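Local coordinates for spike protein P1 (Pseudoalteromonas phage pm2, PDB 2VVE) that serves as the receptor-binding spike at the fivefold vertices of the virion, its C-terminal part recognising the host receptor, at residues A[114-120]-A[200-206]. Numbering follows the deposited sequence.
Sequences PFFDIDV and GVHRVFP
With chi1 of Arg-203 at -175°, its CG trans to the backbone N, a bend at chi3 brings the guanidinium edge-on to the Asp-117 carboxylate and one face onto the ring of Phe-115, whose chi1 of 61° sets CG between the backbone N and the carbonyl carbon, placing the ring against the arginine's CD and guanidinium. Strand 116-120 and the 200-206 part of strand 200-208, which carry these groups, pair antiparallel in a sheet of a jelly-roll-like beta-sandwich, and they illustrate how side chains reinforce an edge pairing on both of its faces. Arg-203 grips the carboxylate side-on: NE donates to Asp-117 OD1 at 2.7 Å and NH2 to Asp-117 OD2 at 2.9 Å, each oxygen accepting on its syn lone pair, with the two flat groups nearly coplanar. The stacked planes of guanidinium and Phe-115 ring are 16° apart, while Arg-203 NH1 turns to Glu-109 of helix 105-110; the two carboxylates compensate the positive charge, and together with the aromatic face they fix the group's rotation. The edge of Phe-115 in turn points toward the face of Phe-205.

On the buried face the sandwich core begins. Val-204 sets its CB over the ring of Phe-116, 3.8 Å from the centroid, and Pro-206 CG meets that ring's edge, while Phe-90 and Val-234 add contacts from elsewhere in the domain. Ile-118 CD1 touches Val-204 CG2 at 3.8 Å. Six backbone hydrogen bonds join the hydrogen-bonded pairs, and beyond them one water donates to both Pro-114 O and Pro-206 O, 2.7 Å from each.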
loop_
_atom_site.group_PDB
_atom_site.type_symbol
_atom_site.label_atom_id
_atom_site.label_comp_id
_atom_site.label_asym_id
_atom_site.label_seq_id
_atom_site.Cartn_x
_atom_site.Cartn_y
_atom_site.Cartn_z
ATOM N N PRO A 114 24.243 -22.190 0.485
ATOM C CA PRO A 114 23.054 -21.758 1.223
ATOM C C PRO A 114 23.331 -20.709 2.289
ATOM O O PRO A 114 24.356 -20.755 2.985
ATOM C CB PRO A 114 22.532 -23.060 1.845
ATOM C CG PRO A 114 22.964 -24.110 0.870
ATOM C CD PRO A 114 24.359 -23.659 0.497
ATOM N N PHE A 115 22.412 -19.764 2.399
ATOM C CA PHE A 115 22.528 -18.689 3.375
ATOM C C PHE A 115 21.207 -18.473 4.108
ATOM O O PHE A 115 20.152 -19.030 3.746
ATOM C CB PHE A 115 22.960 -17.383 2.677
ATOM C CG PHE A 115 21.985 -16.898 1.631
ATOM C CD1 PHE A 115 20.819 -16.216 1.994
ATOM C CD2 PHE A 115 22.228 -17.144 0.276
ATOM C CE1 PHE A 115 19.920 -15.776 1.020
ATOM C CE2 PHE A 115 21.336 -16.711 -0.702
ATOM C CZ PHE A 115 20.178 -16.028 -0.329
ATOM N N PHE A 116 21.263 -17.658 5.153
ATOM C CA PHE A 116 20.048 -17.149 5.775
ATOM C C PHE A 116 20.332 -15.710 6.173
ATOM O O PHE A 116 21.492 -15.312 6.279
ATOM C CB PHE A 116 19.624 -18.018 6.969
ATOM C CG PHE A 116 20.588 -17.983 8.125
ATOM C CD1 PHE A 116 20.419 -17.049 9.147
ATOM C CD2 PHE A 116 21.670 -18.857 8.182
ATOM C CE1 PHE A 116 21.293 -16.996 10.223
ATOM C CE2 PHE A 116 22.567 -18.808 9.252
ATOM C CZ PHE A 116 22.375 -17.869 10.271
ATOM N N ASP A 117 19.278 -14.937 6.393
ATOM C CA ASP A 117 19.423 -13.533 6.759
ATOM C C ASP A 117 19.042 -13.321 8.229
ATOM O O ASP A 117 18.120 -13.969 8.742
ATOM C CB ASP A 117 18.542 -12.641 5.866
ATOM C CG ASP A 117 19.032 -12.569 4.416
ATOM O OD1 ASP A 117 20.236 -12.777 4.163
ATOM O OD2 ASP A 117 18.204 -12.295 3.519
ATOM N N ILE A 118 19.765 -12.423 8.896
ATOM C CA ILE A 118 19.373 -11.949 10.230
ATOM C C ILE A 118 18.968 -10.486 10.098
ATOM O O ILE A 118 19.772 -9.652 9.686
ATOM C CB ILE A 118 20.509 -12.069 11.281
ATOM C CG1 ILE A 118 21.049 -13.500 11.351
ATOM C CG2 ILE A 118 20.030 -11.571 12.666
ATOM C CD1 ILE A 118 22.308 -13.641 12.220
ATOM N N ASP A 119 17.725 -10.185 10.456
ATOM C CA ASP A 119 17.263 -8.801 10.468
ATOM C C ASP A 119 17.499 -8.227 11.858
ATOM O O ASP A 119 16.755 -8.530 12.803
ATOM C CB ASP A 119 15.787 -8.725 10.064
ATOM C CG ASP A 119 15.303 -7.301 9.841
ATOM O OD1 ASP A 119 16.127 -6.360 9.846
ATOM O OD2 ASP A 119 14.082 -7.128 9.652
ATOM N N VAL A 120 18.542 -7.403 11.974
ATOM C CA VAL A 120 18.921 -6.798 13.255
ATOM C C VAL A 120 18.057 -5.558 13.524
ATOM O O VAL A 120 18.173 -4.550 12.819
ATOM C CB VAL A 120 20.436 -6.463 13.299
ATOM C CG1 VAL A 120 20.823 -5.820 14.623
ATOM C CG2 VAL A 120 21.257 -7.722 13.094
ATOM N N GLY A 200 19.617 -3.560 10.606
ATOM C CA GLY A 200 19.360 -3.942 9.226
ATOM C C GLY A 200 19.609 -5.410 8.963
ATOM O O GLY A 200 19.929 -6.180 9.876
ATOM N N VAL A 201 19.474 -5.789 7.700
ATOM C CA VAL A 201 19.582 -7.176 7.300
ATOM C C VAL A 201 21.047 -7.516 7.045
ATOM O O VAL A 201 21.764 -6.759 6.388
ATOM C CB VAL A 201 18.707 -7.457 6.051
ATOM C CG1 VAL A 201 18.899 -8.869 5.544
ATOM C CG2 VAL A 201 17.236 -7.189 6.362
ATOM N N HIS A 202 21.486 -8.647 7.592
ATOM C CA HIS A 202 22.810 -9.183 7.327
ATOM C C HIS A 202 22.636 -10.619 6.844
ATOM O O HIS A 202 21.821 -11.377 7.377
ATOM C CB HIS A 202 23.700 -9.162 8.577
ATOM C CG HIS A 202 24.005 -7.781 9.073
ATOM N ND1 HIS A 202 25.168 -7.120 8.750
ATOM C CD2 HIS A 202 23.280 -6.921 9.831
ATOM C CE1 HIS A 202 25.163 -5.921 9.303
ATOM N NE2 HIS A 202 24.025 -5.772 9.961
ATOM N N ARG A 203 23.393 -10.969 5.821
ATOM C CA ARG A 203 23.321 -12.308 5.225
ATOM C C ARG A 203 24.446 -13.177 5.781
ATOM O O ARG A 203 25.598 -12.726 5.893
ATOM C CB ARG A 203 23.403 -12.229 3.702
ATOM C CG ARG A 203 23.217 -13.555 2.970
ATOM C CD ARG A 203 22.655 -13.306 1.573
ATOM N NE ARG A 203 21.261 -12.834 1.654
ATOM C CZ ARG A 203 20.527 -12.445 0.616
ATOM N NH1 ARG A 203 21.046 -12.452 -0.600
ATOM N NH2 ARG A 203 19.266 -12.046 0.799
ATOM N N VAL A 204 24.089 -14.416 6.125
ATOM C CA VAL A 204 24.997 -15.362 6.791
ATOM C C VAL A 204 25.158 -16.649 5.981
ATOM O O VAL A 204 24.166 -17.310 5.662
ATOM C CB VAL A 204 24.486 -15.733 8.221
ATOM C CG1 VAL A 204 25.495 -16.643 8.935
ATOM C CG2 VAL A 204 24.186 -14.481 9.046
ATOM N N PHE A 205 26.409 -16.998 5.664
ATOM C CA PHE A 205 26.748 -18.246 4.959
ATOM C C PHE A 205 27.472 -19.216 5.918
ATOM O O PHE A 205 28.643 -18.995 6.275
ATOM C CB PHE A 205 27.665 -17.980 3.751
ATOM C CG PHE A 205 27.093 -17.053 2.712
ATOM C CD1 PHE A 205 26.519 -17.570 1.550
ATOM C CD2 PHE A 205 27.170 -15.667 2.865
ATOM C CE1 PHE A 205 26.005 -16.721 0.569
ATOM C CE2 PHE A 205 26.654 -14.810 1.882
ATOM C CZ PHE A 205 26.067 -15.339 0.742
ATOM N N PRO A 206 26.782 -20.277 6.363
ATOM C CA PRO A 206 27.476 -21.322 7.123
ATOM C C PRO A 206 28.358 -22.159 6.190
ATOM O O PRO A 206 27.862 -22.764 5.229
ATOM C CB PRO A 206 26.324 -22.157 7.719
ATOM C CG PRO A 206 25.081 -21.317 7.544
ATOM C CD PRO A 206 25.334 -20.549 6.271
HETATM O O HOH W 1 25.590 -23.054 3.767
#